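PDB 3OS7: galactose mutarotase-like protein from Clostridium acetobutylicum, which probably binds carbohydrate and may act as an aldose 1-epimerase, interconverting the anomers of a sugar, as its relatives do. Local coordinates for residues Leu60-Glu63 with Asp64-Arg68; Phe135-Thr138 with Lys139-Ala143; Thr227-Gln230 with Lys231-Leu234; Ile266-Ala269 with Ser270-Thr273. All blocks are in the same frame, centred on the assembly; numbering follows the deposited sequence.

Contact 1 of 4, residues Leu60-Glu63 with Asp64-Arg68; sequences LKFE and DFKNR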
# COMPACT_ATOMS: atom_id res chain seq x y z
N LEU A 60 -1.52 -22.00 1.65
CA LEU A 60 -0.90 -21.30 0.52
C LEU A 60 0.58 -21.61 0.50
O LEU A 60 1.27 -21.45 1.50
CB LEU A 60 -1.08 -19.78 0.62
CG LEU A 60 -0.66 -18.98 -0.61
CD1 LEU A 60 -1.65 -19.24 -1.73
CD2 LEU A 60 -0.57 -17.47 -0.34
N LYS A 61 1.07 -22.06 -0.65
CA LYS A 61 2.49 -22.34 -0.81
C LYS A 61 3.29 -21.06 -0.93
O LYS A 61 2.83 -20.08 -1.49
CB LYS A 61 2.74 -23.21 -2.06
CG LYS A 61 2.12 -24.58 -1.99
CD LYS A 61 2.68 -25.54 -3.03
CE LYS A 61 2.42 -25.08 -4.45
NZ LYS A 61 2.67 -26.19 -5.45
N PHE A 62 4.53 -21.10 -0.45
CA PHE A 62 5.42 -19.95 -0.53
C PHE A 62 5.48 -19.40 -1.94
O PHE A 62 5.38 -18.20 -2.15
CB PHE A 62 6.84 -20.30 -0.07
CG PHE A 62 7.79 -19.15 -0.20
CD1 PHE A 62 7.81 -18.14 0.75
CD2 PHE A 62 8.63 -19.04 -1.31
CE1 PHE A 62 8.68 -17.08 0.62
CE2 PHE A 62 9.51 -17.97 -1.44
CZ PHE A 62 9.53 -16.99 -0.47
N GLU A 63 5.66 -20.28 -2.91
CA GLU A 63 5.86 -19.86 -4.28
C GLU A 63 4.65 -19.11 -4.86
O GLU A 63 4.82 -18.16 -5.62
CB GLU A 63 6.17 -21.07 -5.16
CG GLU A 63 6.93 -20.72 -6.41
CD GLU A 63 8.31 -20.13 -6.13
OE1 GLU A 63 8.85 -20.32 -5.00
OE2 GLU A 63 8.85 -19.48 -7.05
N ASP A 64 3.44 -19.54 -4.48
CA ASP A 64 2.19 -18.90 -4.90
C ASP A 64 2.02 -17.54 -4.23
O ASP A 64 1.48 -16.62 -4.84
CB ASP A 64 0.98 -19.78 -4.61
CG ASP A 64 0.99 -21.08 -5.42
OD1 ASP A 64 1.50 -21.06 -6.55
OD2 ASP A 64 0.51 -22.11 -4.92
N PHE A 65 2.53 -17.40 -3.00
CA PHE A 65 2.60 -16.10 -2.35
C PHE A 65 3.59 -15.18 -3.07
O PHE A 65 3.24 -14.07 -3.50
CB PHE A 65 2.96 -16.24 -0.87
CG PHE A 65 3.13 -14.92 -0.16
CD1 PHE A 65 2.14 -13.94 -0.21
CD2 PHE A 65 4.28 -14.65 0.55
CE1 PHE A 65 2.30 -12.72 0.46
CE2 PHE A 65 4.45 -13.42 1.20
CZ PHE A 65 3.46 -12.47 1.16
N LYS A 66 4.81 -15.67 -3.29
CA LYS A 66 5.86 -14.86 -3.91
C LYS A 66 5.49 -14.40 -5.31
O LYS A 66 5.88 -13.30 -5.73
CB LYS A 66 7.19 -15.62 -3.94
CG LYS A 66 8.31 -14.91 -4.72
CD LYS A 66 9.65 -15.63 -4.59
CE LYS A 66 9.74 -16.87 -5.49
NZ LYS A 66 11.04 -17.61 -5.33
N ASN A 67 4.75 -15.23 -6.03
CA ASN A 67 4.32 -14.89 -7.38
C ASN A 67 3.17 -13.89 -7.47
O ASN A 67 3.02 -13.23 -8.49
CB ASN A 67 3.94 -16.15 -8.13
CG ASN A 67 5.15 -16.91 -8.59
OD1 ASN A 67 6.24 -16.34 -8.78
ND2 ASN A 67 4.97 -18.21 -8.80
N ARG A 68 2.39 -13.76 -6.39
CA ARG A 68 1.28 -12.79 -6.34
C ARG A 68 1.09 -12.26 -4.91
O ARG A 68 0.10 -12.51 -4.24
CB ARG A 68 -0.00 -13.43 -6.85
CG ARG A 68 -1.04 -12.43 -7.28
CD ARG A 68 -2.39 -13.07 -7.34
NE ARG A 68 -3.40 -12.15 -7.85
CZ ARG A 68 -4.69 -12.42 -7.87
NH1 ARG A 68 -5.13 -13.57 -7.39
NH2 ARG A 68 -5.55 -11.53 -8.32

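Contact 2 of 4, residues Phe135-Thr138 with Lys139-Ala143; sequences FDFT and KENEA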
# COMPACT_ATOMS: atom_id res chain seq x y z
N PHE A 135 15.64 -2.61 1.01
CA PHE A 135 15.91 -3.20 -0.28
C PHE A 135 16.99 -2.38 -0.97
O PHE A 135 16.79 -1.20 -1.24
CB PHE A 135 14.68 -3.17 -1.17
CG PHE A 135 14.92 -3.80 -2.51
CD1 PHE A 135 15.04 -5.17 -2.64
CD2 PHE A 135 15.12 -3.03 -3.61
CE1 PHE A 135 15.31 -5.74 -3.85
CE2 PHE A 135 15.41 -3.60 -4.84
CZ PHE A 135 15.49 -4.94 -4.96
N ASP A 136 18.12 -3.03 -1.24
CA ASP A 136 19.25 -2.40 -1.91
C ASP A 136 19.27 -2.78 -3.38
O ASP A 136 19.42 -3.96 -3.74
CB ASP A 136 20.55 -2.84 -1.24
CG ASP A 136 20.61 -2.46 0.23
OD1 ASP A 136 20.48 -1.25 0.54
OD2 ASP A 136 20.78 -3.37 1.09
N PHE A 137 19.07 -1.80 -4.25
CA PHE A 137 19.06 -2.02 -5.68
C PHE A 137 20.41 -1.58 -6.22
O PHE A 137 20.73 -0.39 -6.19
CB PHE A 137 17.93 -1.23 -6.33
CG PHE A 137 17.74 -1.53 -7.81
CD1 PHE A 137 17.20 -2.73 -8.24
CD2 PHE A 137 18.04 -0.57 -8.77
CE1 PHE A 137 17.01 -2.98 -9.58
CE2 PHE A 137 17.85 -0.82 -10.11
CZ PHE A 137 17.32 -2.00 -10.52
N THR A 138 21.19 -2.54 -6.69
CA THR A 138 22.55 -2.29 -7.15
C THR A 138 22.71 -2.51 -8.64
O THR A 138 21.84 -3.04 -9.32
CB THR A 138 23.58 -3.21 -6.45
OG1 THR A 138 23.46 -4.53 -6.96
CG2 THR A 138 23.37 -3.23 -4.95
N LYS A 139 23.88 -2.11 -9.13
CA LYS A 139 24.28 -2.29 -10.50
C LYS A 139 24.29 -3.76 -10.91
O LYS A 139 24.29 -4.05 -12.10
CB LYS A 139 25.69 -1.74 -10.71
CG LYS A 139 25.82 -0.26 -10.64
CD LYS A 139 27.32 0.15 -10.58
CE LYS A 139 27.48 1.67 -10.45
NZ LYS A 139 26.89 2.38 -11.63
N GLU A 140 24.31 -4.67 -9.95
CA GLU A 140 24.34 -6.10 -10.27
C GLU A 140 22.96 -6.71 -10.42
O GLU A 140 22.83 -7.86 -10.87
CB GLU A 140 25.15 -6.88 -9.21
CG GLU A 140 26.56 -6.35 -8.92
CD GLU A 140 27.30 -5.93 -10.17
OE1 GLU A 140 27.26 -6.67 -11.18
OE2 GLU A 140 27.93 -4.84 -10.12
N ASN A 141 21.92 -5.96 -10.09
CA ASN A 141 20.56 -6.47 -10.19
C ASN A 141 20.22 -6.68 -11.66
O ASN A 141 20.59 -5.86 -12.52
CB ASN A 141 19.55 -5.51 -9.52
CG ASN A 141 18.20 -6.15 -9.24
OD1 ASN A 141 17.44 -6.49 -10.16
ND2 ASN A 141 17.90 -6.31 -7.96
N GLU A 142 19.53 -7.78 -11.95
CA GLU A 142 19.15 -8.09 -13.32
C GLU A 142 18.24 -7.02 -13.94
O GLU A 142 18.17 -6.89 -15.16
CB GLU A 142 18.51 -9.49 -13.41
CG GLU A 142 17.13 -9.66 -12.79
CD GLU A 142 16.46 -10.96 -13.25
OE1 GLU A 142 17.18 -11.96 -13.47
OE2 GLU A 142 15.22 -10.97 -13.40
N ALA A 143 17.57 -6.24 -13.10
CA ALA A 143 16.70 -5.18 -13.59
C ALA A 143 17.42 -3.84 -13.79
O ALA A 143 16.84 -2.91 -14.37
CB ALA A 143 15.54 -4.98 -12.65
O HOH W 1 19.89 -5.31 -6.13

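Contact 3 of 4, residues Thr227-Gln230 with Lys231-Leu234; sequences TGEQ and KEYL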
# COMPACT_ATOMS: atom_id res chain seq x y z
N THR A 227 -19.90 11.20 -8.07
CA THR A 227 -21.29 11.07 -8.45
C THR A 227 -21.81 9.74 -7.97
O THR A 227 -21.04 8.81 -7.74
CB THR A 227 -21.49 11.17 -9.95
OG1 THR A 227 -20.65 10.22 -10.60
CG2 THR A 227 -21.17 12.58 -10.46
N GLY A 228 -23.12 9.67 -7.81
CA GLY A 228 -23.78 8.43 -7.40
C GLY A 228 -23.21 7.85 -6.12
O GLY A 228 -23.01 8.56 -5.13
N GLU A 229 -22.93 6.56 -6.17
CA GLU A 229 -22.42 5.86 -5.04
C GLU A 229 -21.08 6.42 -4.51
O GLU A 229 -20.76 6.25 -3.34
CB GLU A 229 -22.24 4.41 -5.43
CG GLU A 229 -21.78 3.55 -4.32
CD GLU A 229 -21.58 2.12 -4.77
OE1 GLU A 229 -20.68 1.89 -5.63
OE2 GLU A 229 -22.31 1.25 -4.27
N GLN A 230 -20.32 7.06 -5.39
CA GLN A 230 -19.01 7.63 -4.99
C GLN A 230 -19.17 8.64 -3.86
O GLN A 230 -18.30 8.80 -3.02
CB GLN A 230 -18.30 8.28 -6.20
CG GLN A 230 -18.07 7.35 -7.38
CD GLN A 230 -17.63 8.03 -8.64
OE1 GLN A 230 -17.56 9.25 -8.73
NE2 GLN A 230 -17.34 7.23 -9.66
N LYS A 231 -20.32 9.33 -3.83
CA LYS A 231 -20.57 10.32 -2.80
C LYS A 231 -20.57 9.73 -1.42
O LYS A 231 -20.24 10.42 -0.46
CB LYS A 231 -21.90 11.03 -3.06
CG LYS A 231 -21.86 11.83 -4.35
CD LYS A 231 -23.09 12.77 -4.47
CE LYS A 231 -23.20 13.37 -5.87
NZ LYS A 231 -24.43 14.20 -6.10
N GLU A 232 -20.90 8.44 -1.32
CA GLU A 232 -20.99 7.77 -0.02
C GLU A 232 -19.62 7.57 0.63
O GLU A 232 -19.52 7.39 1.84
CB GLU A 232 -21.66 6.41 -0.17
CG GLU A 232 -23.13 6.41 -0.70
CD GLU A 232 -23.60 4.95 -1.12
OE1 GLU A 232 -23.27 3.95 -0.42
OE2 GLU A 232 -24.29 4.82 -2.16
N TYR A 233 -18.56 7.59 -0.16
CA TYR A 233 -17.23 7.53 0.44
C TYR A 233 -16.99 8.66 1.45
O TYR A 233 -16.20 8.50 2.36
CB TYR A 233 -16.11 7.50 -0.60
CG TYR A 233 -16.00 6.23 -1.40
CD1 TYR A 233 -15.69 5.02 -0.78
CD2 TYR A 233 -16.14 6.25 -2.78
CE1 TYR A 233 -15.56 3.87 -1.52
CE2 TYR A 233 -16.02 5.09 -3.53
CZ TYR A 233 -15.72 3.91 -2.89
OH TYR A 233 -15.59 2.75 -3.60
N LEU A 234 -17.66 9.81 1.25
CA LEU A 234 -17.52 10.98 2.11
C LEU A 234 -18.64 11.11 3.16
O LEU A 234 -18.58 12.01 4.01
CB LEU A 234 -17.51 12.23 1.27
CG LEU A 234 -16.32 12.43 0.33
CD1 LEU A 234 -16.64 13.58 -0.69
CD2 LEU A 234 -15.02 12.67 1.10
O HOH W 2 -24.77 11.73 -8.38
O HOH W 3 -22.79 1.32 -0.96

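Contact 4 of 4, residues Ile266-Ala269 with Ser270-Thr273; sequences IEDA and SKNT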
# COMPACT_ATOMS: atom_id res chain seq x y z
N ILE A 266 -12.75 1.57 7.49
CA ILE A 266 -13.70 0.47 7.28
C ILE A 266 -14.46 0.35 8.60
O ILE A 266 -13.86 0.09 9.64
CB ILE A 266 -13.03 -0.86 6.95
CG1 ILE A 266 -12.02 -0.70 5.81
CG2 ILE A 266 -14.09 -1.94 6.64
CD1 ILE A 266 -11.19 -2.01 5.52
N GLU A 267 -15.77 0.59 8.55
CA GLU A 267 -16.64 0.63 9.72
C GLU A 267 -17.53 -0.60 9.71
O GLU A 267 -18.18 -0.90 8.71
CB GLU A 267 -17.53 1.88 9.71
CG GLU A 267 -16.77 3.18 10.01
CD GLU A 267 -17.63 4.41 10.02
OE1 GLU A 267 -18.86 4.31 9.81
OE2 GLU A 267 -17.07 5.50 10.28
N ASP A 268 -17.55 -1.29 10.85
CA ASP A 268 -18.51 -2.35 11.13
C ASP A 268 -19.34 -1.92 12.35
O ASP A 268 -18.99 -2.16 13.51
CB ASP A 268 -17.78 -3.67 11.39
CG ASP A 268 -18.71 -4.84 11.47
OD1 ASP A 268 -19.92 -4.61 11.74
OD2 ASP A 268 -18.22 -5.98 11.25
N ALA A 269 -20.42 -1.22 12.05
CA ALA A 269 -21.32 -0.71 13.07
C ALA A 269 -21.86 -1.83 13.95
O ALA A 269 -21.98 -1.67 15.15
CB ALA A 269 -22.51 0.14 12.40
N SER A 270 -22.11 -2.99 13.36
CA SER A 270 -22.63 -4.15 14.09
C SER A 270 -21.71 -4.55 15.24
O SER A 270 -22.16 -5.09 16.25
CB SER A 270 -22.87 -5.34 13.14
OG SER A 270 -21.68 -6.12 12.91
N LYS A 271 -20.40 -4.27 15.10
CA LYS A 271 -19.43 -4.55 16.17
C LYS A 271 -18.85 -3.29 16.82
O LYS A 271 -17.92 -3.36 17.60
CB LYS A 271 -18.32 -5.42 15.59
CG LYS A 271 -18.81 -6.76 15.09
CD LYS A 271 -19.28 -7.61 16.27
CE LYS A 271 -19.64 -9.03 15.88
NZ LYS A 271 -19.94 -9.83 17.12
N ASN A 272 -19.42 -2.13 16.49
CA ASN A 272 -18.97 -0.84 17.01
C ASN A 272 -17.46 -0.59 16.89
O ASN A 272 -16.85 0.03 17.76
CB ASN A 272 -19.38 -0.61 18.49
CG ASN A 272 -19.45 0.88 18.83
OD1 ASN A 272 -20.19 1.61 18.19
ND2 ASN A 272 -18.63 1.34 19.78
N THR A 273 -16.89 -1.06 15.79
CA THR A 273 -15.46 -0.96 15.54
C THR A 273 -15.15 -0.41 14.15
O THR A 273 -15.79 -0.77 13.17
CB THR A 273 -14.82 -2.38 15.64
OG1 THR A 273 -15.24 -2.99 16.86
CG2 THR A 273 -13.28 -2.33 15.59
O HOH W 4 -22.06 0.91 15.97

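Contact 1 of 4, residues Leu60-Glu63 with Asp64-Arg68
Glu63 and Lys66 both send CG anti to the backbone N (chi1 -156° and 173°), and each chain then bends once, Glu63 at chi2 and Lys66 at chi3, which lays the two side by side and pointing the same way. The ammonium group comes up beside the carboxylate in a rather long salt bridge, Lys66 NZ to Glu63 OE2 at 3.4 Å. Lower down, Lys66 CD approaches the ring of Phe62 obliquely, 3.9 Å from Phe62 CE2. That ring also stacks with His18. At the start of the turn Leu60 splits its two methyls: CD1 lies against Asp64 CB, while CD2 packs 3.8 Å from Phe65 CB. The Phe65 ring itself runs on into the protein to meet Trp15, whose NE1 also donates to Leu60 O. Lys61 leans over Asp64 without a bond between their charged ends, Lys61 CE standing 3.6 Å from Asp64 OD2. The backbone supplies regular turns: Phe65 N donates to Lys61 O at 3.1 Å, Lys66 N to Phe62 O at 2.8 Å and Asn67 N to Glu63 O at 3.0 Å. This is a short surface alpha helix, residues 62-67, with Lys61 at its N-cap position, an i to i+3 ion pair on its outer side and aromatic residues turned to the body of a largely beta protein.

Contact 2 of 4, residues Phe135-Thr138 with Lys139-Ala143
Thr138, Asn141 and Phe137 carry this contact, in which the chain leaves strand 128-137 and folds back on itself. Thr138 opens a type I beta turn that closes at Asn141: Asn141 N donates to Thr138 O at 3.0 Å. The threonine hydroxyl takes a second amide of the turn. With OG1 placed between its own backbone N and carbonyl carbon (chi1 74°), Thr138 OG1 accepts from Glu140 N at 3.1 Å. Asn141 CG, anti to the backbone N at chi1 -164°, brings the carboxamide back over the end of the strand, where its CG lies 3.4 Å from Phe137 CE1. Amide and ring planes are 43° apart there, so the two groups are neither stacked nor perpendicular. Each end of the amide has work to do. Asn141 OD1 accepts from Ala143 N at 3.0 Å, in the carbonyl plane and on a lone pair, which makes an Asx turn. Asn141 ND2 donates to a water 2.9 Å away that also links Asp136 O and Thr138 N. Ala143 CB touches the Phe137 ring at the same atom, 3.9 Å from Phe137 CE1, while the Ala143 carbonyl lies at the ring edge near CZ. Phe111 and Phe151 meet the same ring. The chemistry implies a turn held by its own polar groups and one bridging water: bonds at both ends of the Asn141 amide limit its rotation, so that it can lie against a buried phenylalanine with its oxygen bonded to Ala143 N and its nitrogen to the water.

Contact 3 of 4, residues Thr227-Gln230 with Lys231-Leu234
Residues 228-234 wind in a run of successive i to i+3 turns: Lys231 N donates to Gly228 O at 3.1 Å, Glu232 N to Glu229 O at 3.0 Å and Tyr233 N to Gln230 O at 3.1 Å. Gly228 enters the run with a positive phi of 55°. Gln230 reaches back with its extended side chain to the start of the run, where Gln230 OE1 accepts from Thr227 N at 3.1 Å. Lys231, also extended, runs back along the opening residues, its CE 3.9 Å from Thr227 CA. Glu232 CG sits anti to the carbonyl carbon (chi1 -62°), which carries the carboxylate across Glu229; Glu232 OE2 comes to 3.5 Å from Glu229 CG, and the two carboxylate planes are turned 80° apart. Their charged ends would be expected to repel mildly, but each has another partner: Glu229 OE2 bonds to His243 NE2, and Glu232 OE1 takes a bond from a water at 2.7 Å, which reaches Glu229 OE2 only weakly. Tyr233 tucks its ring beside the turn, with CD2 3.4 Å from Gln230 O. The coil lies in the connection between strands 222-224 and 246-256, and Tyr233 joins it to strand 201-213 by a backbone hydrogen bond with Ile205 and by packing on Ile205 and Ile207, its ring also meeting that of Phe249 at a steep angle.

Contact 4 of 4, residues Ile266-Ala269 with Ser270-Thr273
Asp268 swings its carboxylate over the start of the turn and is met by Ser270, whose hydroxyl donates to Asp268 OD1 at 2.6 Å on the syn side, somewhat out of the carboxylate plane. The bond depends on Ser270 OG lying between its backbone N and carbonyl carbon (chi1 84°). A weak bond from Lys271 N reaches the same oxygen, while Asp268 OD2 is held by Ser196. The Lys271 side chain lies beside that of Asp268 and points the same way. Asp268 also grips the turn through its backbone: its O accepts from Lys271 N at 3.0 Å and from Thr273 N at 3.3 Å, the two coming from opposite faces of the carbonyl, and Asp268 N donates to Thr273 O at 3.0 Å. Two residues, Asn272 and Thr273, stand opposite the single Asp268, which makes a G1 beta bulge. Asn272 N bonds to Ala269 O at 2.9 Å, and Thr273 OG1 turns back to Lys271 O at 2.8 Å. The turn is the hairpin connection between antiparallel strands 263-268 and 273-279. Strand 201-213 pairs with the first of these and strand 329-340 with the second; past the latter's end, the C-terminal Met341 accepts a bond from Asn272 ND2.

In the fold
Along the chain the four contacts follow in series, each closing before the next opens, all within the part of the chain that belongs to the aldose 1-epimerase family. Contacts 1 and 2 have centres about 22 Å apart, and contacts 3 and 4 about 19 Å. The two pairs are far from each other: contact 2 lies about 44 Å from contact 4 and 43 Å from contact 3, centre to centre, on opposite sides of the chain's centre. None touches another. Contacts 2 and 4 sit at the ends of strands 128-137 and 263-268. Together the four are peripheral elements, a short helix and three turns or coils, around the antiparallel beta framework of a galactose mutarotase-like fold.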